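PDB 6KUN: 2-oxoglutarate-dependent dioxygenase DAO from Oryza sativa subsp. indica, which probably catalyses the iron(II)- and 2-oxoglutarate-dependent oxidation of the auxin indole-3-acetic acid to its inactive 2-oxoindole form. Local coordinates for residues Gly90-Ala95 and Trp149-Phe153; Met124-Ile128 and Ile245-Leu249; Arg54-Asp58 and Tyr86-Gly90. All coordinates share one frame; numbering follows the deposited sequence.

Interaction 1 (Gly90-Ala95 and Trp149-Phe153); sequences GLCDAA and WPCQF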
loop_
_atom_site.group_PDB
_atom_site.type_symbol
_atom_site.label_atom_id
_atom_site.label_comp_id
_atom_site.label_asym_id
_atom_site.label_seq_id
_atom_site.Cartn_x
_atom_site.Cartn_y
_atom_site.Cartn_z
ATOM N N GLY B 90 -3.832 -22.300 -3.103
ATOM C CA GLY B 90 -4.998 -22.559 -2.284
ATOM C C GLY B 90 -4.705 -23.531 -1.164
ATOM O O GLY B 90 -3.894 -24.458 -1.321
ATOM N N LEU B 91 -5.406 -23.343 -0.058
ATOM C CA LEU B 91 -5.232 -24.108 1.169
ATOM C C LEU B 91 -6.602 -24.466 1.710
ATOM O O LEU B 91 -7.364 -23.591 2.108
ATOM C CB LEU B 91 -4.448 -23.315 2.195
ATOM C CG LEU B 91 -4.033 -23.999 3.496
ATOM C CD1 LEU B 91 -3.492 -22.872 4.419
ATOM C CD2 LEU B 91 -5.056 -24.791 4.214
ATOM N N CYS B 92 -6.891 -25.748 1.720
ATOM C CA CYS B 92 -8.039 -26.386 2.377
ATOM C C CYS B 92 -7.489 -27.525 3.234
ATOM O O CYS B 92 -6.678 -28.317 2.732
ATOM C CB CYS B 92 -9.004 -26.937 1.325
ATOM S SG CYS B 92 -10.639 -27.270 1.950
ATOM N N ASP B 93 -7.868 -27.613 4.518
ATOM C CA ASP B 93 -8.888 -26.827 5.231
ATOM C C ASP B 93 -8.231 -25.747 6.098
ATOM O O ASP B 93 -7.548 -26.042 7.049
ATOM C CB ASP B 93 -9.746 -27.800 6.103
ATOM C CG ASP B 93 -10.812 -27.097 6.930
ATOM O OD1 ASP B 93 -10.934 -25.857 6.882
ATOM O OD2 ASP B 93 -11.569 -27.795 7.641
ATOM N N ALA B 94 -8.442 -24.470 5.739
ATOM C CA ALA B 94 -7.746 -23.385 6.402
ATOM C C ALA B 94 -8.266 -23.103 7.799
ATOM O O ALA B 94 -7.688 -22.269 8.489
ATOM C CB ALA B 94 -7.821 -22.116 5.557
ATOM N N ALA B 95 -9.351 -23.755 8.227
ATOM C CA ALA B 95 -9.802 -23.669 9.603
ATOM C C ALA B 95 -9.220 -24.772 10.453
ATOM O O ALA B 95 -9.412 -24.765 11.679
ATOM C CB ALA B 95 -11.327 -23.717 9.685
ATOM N N TRP B 149 -16.133 -24.513 11.074
ATOM C CA TRP B 149 -16.585 -24.653 9.704
ATOM C C TRP B 149 -15.365 -24.729 8.775
ATOM O O TRP B 149 -14.483 -23.865 8.852
ATOM C CB TRP B 149 -17.463 -23.468 9.310
ATOM C CG TRP B 149 -18.850 -23.444 9.880
ATOM C CD1 TRP B 149 -19.267 -23.908 11.094
ATOM C CD2 TRP B 149 -20.002 -22.860 9.244
ATOM N NE1 TRP B 149 -20.627 -23.674 11.243
ATOM C CE2 TRP B 149 -21.101 -23.059 10.107
ATOM C CE3 TRP B 149 -20.222 -22.262 7.998
ATOM C CZ2 TRP B 149 -22.374 -22.624 9.791
ATOM C CZ3 TRP B 149 -21.508 -21.849 7.686
ATOM C CH2 TRP B 149 -22.551 -22.020 8.576
ATOM N N PRO B 150 -15.323 -25.683 7.848
ATOM C CA PRO B 150 -14.258 -25.683 6.840
ATOM C C PRO B 150 -14.134 -24.363 6.093
ATOM O O PRO B 150 -15.129 -23.688 5.786
ATOM C CB PRO B 150 -14.659 -26.833 5.914
ATOM C CG PRO B 150 -15.299 -27.820 6.860
ATOM C CD PRO B 150 -16.147 -26.905 7.756
ATOM N N CYS B 151 -12.879 -24.016 5.776
ATOM C CA CYS B 151 -12.535 -22.777 5.080
ATOM C C CYS B 151 -11.533 -23.075 3.984
ATOM O O CYS B 151 -10.743 -24.022 4.074
ATOM C CB CYS B 151 -11.920 -21.720 6.015
ATOM S SG CYS B 151 -13.061 -20.970 7.218
ATOM N N GLN B 152 -11.568 -22.256 2.936
ATOM C CA GLN B 152 -10.514 -22.242 1.920
ATOM C C GLN B 152 -9.812 -20.879 1.904
ATOM O O GLN B 152 -10.463 -19.829 1.904
ATOM C CB GLN B 152 -11.084 -22.588 0.537
ATOM C CG GLN B 152 -10.081 -22.347 -0.627
ATOM C CD GLN B 152 -9.670 -23.599 -1.385
ATOM O OE1 GLN B 152 -10.122 -24.706 -1.082
ATOM N NE2 GLN B 152 -8.804 -23.431 -2.376
ATOM N N PHE B 153 -8.491 -20.915 1.942
ATOM C CA PHE B 153 -7.644 -19.731 1.889
ATOM C C PHE B 153 -7.032 -19.720 0.506
ATOM O O PHE B 153 -6.512 -20.747 0.063
ATOM C CB PHE B 153 -6.564 -19.778 2.970
ATOM C CG PHE B 153 -5.625 -18.577 2.959
ATOM C CD1 PHE B 153 -6.078 -17.323 3.320
ATOM C CD2 PHE B 153 -4.295 -18.727 2.627
ATOM C CE1 PHE B 153 -5.218 -16.231 3.328
ATOM C CE2 PHE B 153 -3.447 -17.642 2.641
ATOM C CZ PHE B 153 -3.892 -16.411 2.983
#
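Leu91 and Phe153 form an antiparallel hydrogen-bonded pair, joining strands 86-92 and 151-158 as neighbours in the major sheet of the jelly roll; over these short segments the strand directions differ by 159°. Leu91 N reaches Phe153 O at 2.8 Å, and the return bond from Phe153 N to Leu91 O is nearly straight (174° at the hydrogen). A cis peptide bond precedes Asp93, yet the chains stay joined: Ala94 N still bonds to Cys151 O at 2.9 Å, arriving from above the carbonyl plane. Asp93 supplies the next link. Chi1 of 178° sets CG of Asp93 opposite the backbone N, and this carries the carboxylate across to Pro150 and Cys151. OD1 accepts from Cys151 N at 2.9 Å and from Ala95 N at 3.0 Å, through opposite faces of the carboxylate plane, the second bond making an Asx turn. Replaced by an alanine, Asp93 would lose the shared acceptor, which is likely to leave the amides of Cys151 and Ala95 without their mate and the turn able to shift. On the Leu91 side of the sheet Ala94 CB packs 3.7 Å from Phe153 CB; on the other, Gln152 bends at chi2, laying OE1 3.5 Å from Cys92 CB. A carboxylate thus takes a backbone N-H beside the cis peptide, and two N-H groups held on one oxygen, from opposite faces, probably limit how far it can turn.

Interaction 2 (Met124-Ile128 and Ile245-Leu249); sequences MHSLI and IAMFL
His125 meets Met247 through its backbone N and CB, while its imidazole is turned aside toward the loop of Ala95 and the start of strand 151-158. The other flat group belongs to Phe248, whose side chain leaves the strand on the side away from the helix; this residue touches the bound 2-oxoglutarate. Such alternation belongs to the jelly-roll (double-stranded beta-helix) fold: on strand 242-249, Ile245, Met247 and Leu249 face helix 111-138, which backs the major sheet, whereas Ala246 and Phe248 look toward the active site. The axes of the helix and strand segments come within 8.9 Å of each other, their directions 50° apart, with no hydrogen bond between the two. Met247 first extends, CG anti to its N (chi1 -179°), then bends at both following torsions, which brings its methyl CE against the turn of the helix, 3.7 Å from Met124 CB and 3.6 Å from the backbone N of His125. Met124 is folded as well, and its own methyl CE presses on Ile245 CG2 at 3.5 Å, tighter than ordinary van der Waals contact. Phe153 of the adjacent strand touches both methionines and Ile245. One helical turn on from Met124, Ile128 straddles two strand residues: its branch CG2 approaches Met247 CG at 4.1 Å, while CG1 lies 3.9 Å from Leu249 CB.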
loop_
_atom_site.group_PDB
_atom_site.type_symbol
_atom_site.label_atom_id
_atom_site.label_comp_id
_atom_site.label_asym_id
_atom_site.label_seq_id
_atom_site.Cartn_x
_atom_site.Cartn_y
_atom_site.Cartn_z
ATOM N N MET B 124 -6.712 -14.307 9.215
ATOM C CA MET B 124 -7.893 -14.231 8.374
ATOM C C MET B 124 -8.966 -15.210 8.817
ATOM O O MET B 124 -10.173 -14.918 8.702
ATOM C CB MET B 124 -7.512 -14.521 6.931
ATOM C CG MET B 124 -6.700 -13.472 6.276
ATOM S SD MET B 124 -7.698 -12.581 5.097
ATOM C CE MET B 124 -7.456 -13.581 3.666
ATOM N N HIS B 125 -8.564 -16.369 9.327
ATOM C CA HIS B 125 -9.567 -17.290 9.838
ATOM C C HIS B 125 -10.326 -16.675 11.021
ATOM O O HIS B 125 -11.556 -16.719 11.076
ATOM C CB HIS B 125 -8.930 -18.600 10.250
ATOM C CG HIS B 125 -9.921 -19.555 10.818
ATOM N ND1 HIS B 125 -9.908 -19.954 12.132
ATOM C CD2 HIS B 125 -11.004 -20.131 10.261
ATOM C CE1 HIS B 125 -10.931 -20.747 12.349
ATOM N NE2 HIS B 125 -11.590 -20.891 11.220
ATOM N N SER B 126 -9.591 -16.119 11.996
ATOM C CA SER B 126 -10.223 -15.468 13.138
ATOM C C SER B 126 -11.149 -14.341 12.682
ATOM O O SER B 126 -12.243 -14.156 13.241
ATOM C CB SER B 126 -9.152 -14.902 14.079
ATOM O OG SER B 126 -8.401 -15.933 14.692
ATOM N N LEU B 127 -10.726 -13.594 11.661
ATOM C CA LEU B 127 -11.536 -12.502 11.156
ATOM C C LEU B 127 -12.851 -13.031 10.611
ATOM O O LEU B 127 -13.912 -12.531 10.968
ATOM C CB LEU B 127 -10.768 -11.699 10.119
ATOM C CG LEU B 127 -11.484 -10.534 9.440
ATOM C CD1 LEU B 127 -12.033 -9.541 10.461
ATOM C CD2 LEU B 127 -10.544 -9.849 8.471
ATOM N N ILE B 128 -12.819 -14.063 9.773
ATOM C CA ILE B 128 -14.048 -14.462 9.095
ATOM C C ILE B 128 -14.994 -15.109 10.103
ATOM O O ILE B 128 -16.208 -14.974 9.977
ATOM C CB ILE B 128 -13.728 -15.363 7.898
ATOM C CG1 ILE B 128 -14.840 -15.448 6.851
ATOM C CG2 ILE B 128 -13.334 -16.765 8.375
ATOM C CD1 ILE B 128 -15.888 -14.385 6.873
ATOM N N ILE B 245 -6.004 -11.776 -1.968
ATOM C CA ILE B 245 -6.039 -12.813 -0.950
ATOM C C ILE B 245 -7.496 -12.951 -0.521
ATOM O O ILE B 245 -8.205 -11.943 -0.305
ATOM C CB ILE B 245 -5.146 -12.427 0.232
ATOM C CG1 ILE B 245 -3.747 -12.054 -0.255
ATOM C CG2 ILE B 245 -5.031 -13.526 1.203
ATOM C CD1 ILE B 245 -2.938 -11.385 0.779
ATOM N N ALA B 246 -7.932 -14.195 -0.370
ATOM C CA ALA B 246 -9.311 -14.442 0.034
ATOM C C ALA B 246 -9.406 -15.589 1.018
ATOM O O ALA B 246 -8.637 -16.558 0.947
ATOM C CB ALA B 246 -10.220 -14.747 -1.189
ATOM N N MET B 247 -10.345 -15.476 1.939
ATOM C CA MET B 247 -10.678 -16.543 2.867
ATOM C C MET B 247 -12.159 -16.855 2.707
ATOM O O MET B 247 -13.008 -15.964 2.864
ATOM C CB MET B 247 -10.387 -16.115 4.309
ATOM C CG MET B 247 -10.695 -17.217 5.322
ATOM S SD MET B 247 -9.621 -18.673 5.246
ATOM C CE MET B 247 -8.219 -18.050 6.162
ATOM N N PHE B 248 -12.462 -18.088 2.351
ATOM C CA PHE B 248 -13.832 -18.555 2.091
ATOM C C PHE B 248 -14.294 -19.404 3.265
ATOM O O PHE B 248 -13.728 -20.459 3.531
ATOM C CB PHE B 248 -13.933 -19.347 0.803
ATOM C CG PHE B 248 -13.410 -18.620 -0.403
ATOM C CD1 PHE B 248 -12.062 -18.618 -0.702
ATOM C CD2 PHE B 248 -14.279 -17.957 -1.254
ATOM C CE1 PHE B 248 -11.591 -17.979 -1.826
ATOM C CE2 PHE B 248 -13.794 -17.317 -2.395
ATOM C CZ PHE B 248 -12.440 -17.325 -2.664
ATOM N N LEU B 249 -15.284 -18.901 3.990
ATOM C CA LEU B 249 -15.997 -19.680 4.988
ATOM C C LEU B 249 -17.088 -20.464 4.272
ATOM O O LEU B 249 -17.996 -19.863 3.673
ATOM C CB LEU B 249 -16.623 -18.778 6.030
ATOM C CG LEU B 249 -16.648 -19.128 7.499
ATOM C CD1 LEU B 249 -17.769 -18.284 8.150
ATOM C CD2 LEU B 249 -16.778 -20.507 7.878
#

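Interaction 3 (Arg54-Asp58 and Tyr86-Gly90); sequences RALFD and YEAFG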
loop_
_atom_site.group_PDB
_atom_site.type_symbol
_atom_site.label_atom_id
_atom_site.label_comp_id
_atom_site.label_asym_id
_atom_site.label_seq_id
_atom_site.Cartn_x
_atom_site.Cartn_y
_atom_site.Cartn_z
ATOM N N ARG B 54 3.645 -11.594 -3.107
ATOM C CA ARG B 54 4.357 -11.249 -4.335
ATOM C C ARG B 54 5.624 -12.066 -4.509
ATOM O O ARG B 54 5.936 -12.451 -5.636
ATOM C CB ARG B 54 4.644 -9.753 -4.348
ATOM C CG ARG B 54 3.481 -8.983 -5.010
ATOM C CD ARG B 54 3.211 -7.615 -4.424
ATOM N NE ARG B 54 4.428 -6.871 -4.144
ATOM C CZ ARG B 54 4.468 -5.566 -3.880
ATOM N NH1 ARG B 54 3.351 -4.845 -3.879
ATOM N NH2 ARG B 54 5.631 -4.980 -3.629
ATOM N N ALA B 55 6.305 -12.403 -3.410
ATOM C CA ALA B 55 7.460 -13.290 -3.482
ATOM C C ALA B 55 7.058 -14.692 -3.938
ATOM O O ALA B 55 7.722 -15.289 -4.792
ATOM C CB ALA B 55 8.148 -13.351 -2.122
ATOM N N LEU B 56 5.946 -15.210 -3.427
ATOM C CA LEU B 56 5.467 -16.509 -3.856
ATOM C C LEU B 56 5.198 -16.513 -5.350
ATOM O O LEU B 56 5.553 -17.461 -6.064
ATOM C CB LEU B 56 4.196 -16.896 -3.106
ATOM C CG LEU B 56 4.373 -17.404 -1.702
ATOM C CD1 LEU B 56 2.972 -17.716 -1.171
ATOM C CD2 LEU B 56 5.328 -18.610 -1.678
ATOM N N PHE B 57 4.471 -15.500 -5.835
ATOM C CA PHE B 57 4.123 -15.518 -7.257
ATOM C C PHE B 57 5.325 -15.167 -8.135
ATOM O O PHE B 57 5.309 -15.478 -9.329
ATOM C CB PHE B 57 2.973 -14.595 -7.561
ATOM C CG PHE B 57 1.648 -15.159 -7.159
ATOM C CD1 PHE B 57 1.186 -16.325 -7.723
ATOM C CD2 PHE B 57 0.894 -14.528 -6.207
ATOM C CE1 PHE B 57 -0.021 -16.858 -7.333
ATOM C CE2 PHE B 57 -0.342 -15.040 -5.840
ATOM C CZ PHE B 57 -0.787 -16.219 -6.396
ATOM N N ASP B 58 6.357 -14.554 -7.569
ATOM C CA ASP B 58 7.582 -14.301 -8.329
ATOM C C ASP B 58 8.541 -15.484 -8.335
ATOM O O ASP B 58 9.630 -15.388 -8.906
ATOM C CB ASP B 58 8.304 -13.073 -7.783
ATOM C CG ASP B 58 7.653 -11.770 -8.230
ATOM O OD1 ASP B 58 6.833 -11.787 -9.178
ATOM O OD2 ASP B 58 7.979 -10.736 -7.629
ATOM N N TYR B 86 -4.680 -16.574 -14.919
ATOM C CA TYR B 86 -4.909 -16.770 -13.494
ATOM C C TYR B 86 -4.012 -17.868 -12.951
ATOM O O TYR B 86 -3.878 -18.925 -13.569
ATOM C CB TYR B 86 -6.379 -17.110 -13.247
ATOM C CG TYR B 86 -6.726 -17.476 -11.820
ATOM C CD1 TYR B 86 -6.671 -16.527 -10.804
ATOM C CD2 TYR B 86 -7.122 -18.758 -11.486
ATOM C CE1 TYR B 86 -6.991 -16.848 -9.508
ATOM C CE2 TYR B 86 -7.453 -19.089 -10.174
ATOM C CZ TYR B 86 -7.382 -18.121 -9.193
ATOM O OH TYR B 86 -7.699 -18.400 -7.889
ATOM N N GLU B 87 -3.365 -17.593 -11.820
ATOM C CA GLU B 87 -2.627 -18.597 -11.063
ATOM C C GLU B 87 -2.878 -18.334 -9.585
ATOM O O GLU B 87 -3.284 -17.238 -9.192
ATOM C CB GLU B 87 -1.132 -18.598 -11.403
ATOM C CG GLU B 87 -0.336 -17.431 -10.865
ATOM C CD GLU B 87 1.071 -17.366 -11.464
ATOM O OE1 GLU B 87 1.350 -16.393 -12.204
ATOM O OE2 GLU B 87 1.906 -18.283 -11.208
ATOM N N ALA B 88 -2.656 -19.351 -8.770
ATOM C CA ALA B 88 -3.058 -19.213 -7.387
ATOM C C ALA B 88 -2.399 -20.268 -6.522
ATOM O O ALA B 88 -1.847 -21.257 -7.011
ATOM C CB ALA B 88 -4.582 -19.312 -7.246
ATOM N N PHE B 89 -2.458 -20.007 -5.212
ATOM C CA PHE B 89 -2.119 -20.953 -4.157
ATOM C C PHE B 89 -3.354 -21.081 -3.294
ATOM O O PHE B 89 -3.877 -20.055 -2.822
ATOM C CB PHE B 89 -0.955 -20.457 -3.270
ATOM C CG PHE B 89 0.368 -20.371 -3.963
ATOM C CD1 PHE B 89 0.696 -19.274 -4.745
ATOM C CD2 PHE B 89 1.331 -21.355 -3.747
ATOM C CE1 PHE B 89 1.952 -19.168 -5.344
ATOM C CE2 PHE B 89 2.585 -21.270 -4.338
ATOM C CZ PHE B 89 2.904 -20.185 -5.130
ATOM N N GLY B 90 -3.832 -22.300 -3.103
ATOM C CA GLY B 90 -4.998 -22.559 -2.284
ATOM C C GLY B 90 -4.705 -23.531 -1.164
ATOM O O GLY B 90 -3.894 -24.458 -1.321
#
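The last turn of helix 43-57, in the N-terminal part of the chain, packs against strand 86-92 of the major jelly-roll sheet, and an aromatic pair, Phe57 and Phe89, joins the two. It is an offset edge-to-face stack: the edge of Phe89 is directed at a face of Phe57, with centroids 5.2 Å apart and planes at 61°. Phe89 CD1 and CE1 make the approach, CD1 coming to 3.6 Å from Phe57 CE1. Phe57 is turned with CG anti to its carbonyl carbon (chi1 -77°), which carries the ring across to the strand although the residue's CB does not itself point there. At the rim of the same ring, close to its plane, the backbone carbon Ala88 CA lies 3.8 Å from Phe57 CE1. Two residues before Phe89, and on the same side of the strand, Glu87 lays its aliphatic stem beside the ring, CG 3.6 Å from Phe57 CE1. Leu56 adds its CB, 3.9 Å from Phe89 CE1. Met155 of the neighbouring strand 151-158 touches both Leu56 and Phe89.

Glu87 therefore has two roles. Its CG packs beside the aromatic ring, while its buried carboxylate reaches past it to salt bridges with Lys64 and Arg157 and to hydrogen bonds from Asn159 and with Tyr76. Lys64 also bonds to Phe57 O, which ties the helix end to the same polar cluster. With two cations beside it, the carboxylate is probably ionised, its charge compensated next to a contact that is otherwise purely apolar.

All three contacts reach the major jelly-roll sheet. Interaction 2 is the most central, its centre about 6 Å from the centre of the chain, wholly buried and apolar, where a helix backs the sheet. Interaction 1, about 11 Å out, again centre to centre, and only partly buried, joins two strands edge by edge and relies on backbone and carboxylate hydrogen bonds. Interaction 3 lies about 17 Å out by the same measure yet is also buried; it combines aromatic packing with a charged cluster. Interactions 1 and 3 share Gly90 and strand 86-92. Interactions 1 and 2 touch directly: Gln152 O probably accepts a hydrogen bond from Phe248 N. In the sheet, strand 151-158 lies between strands 86-92 and 242-249.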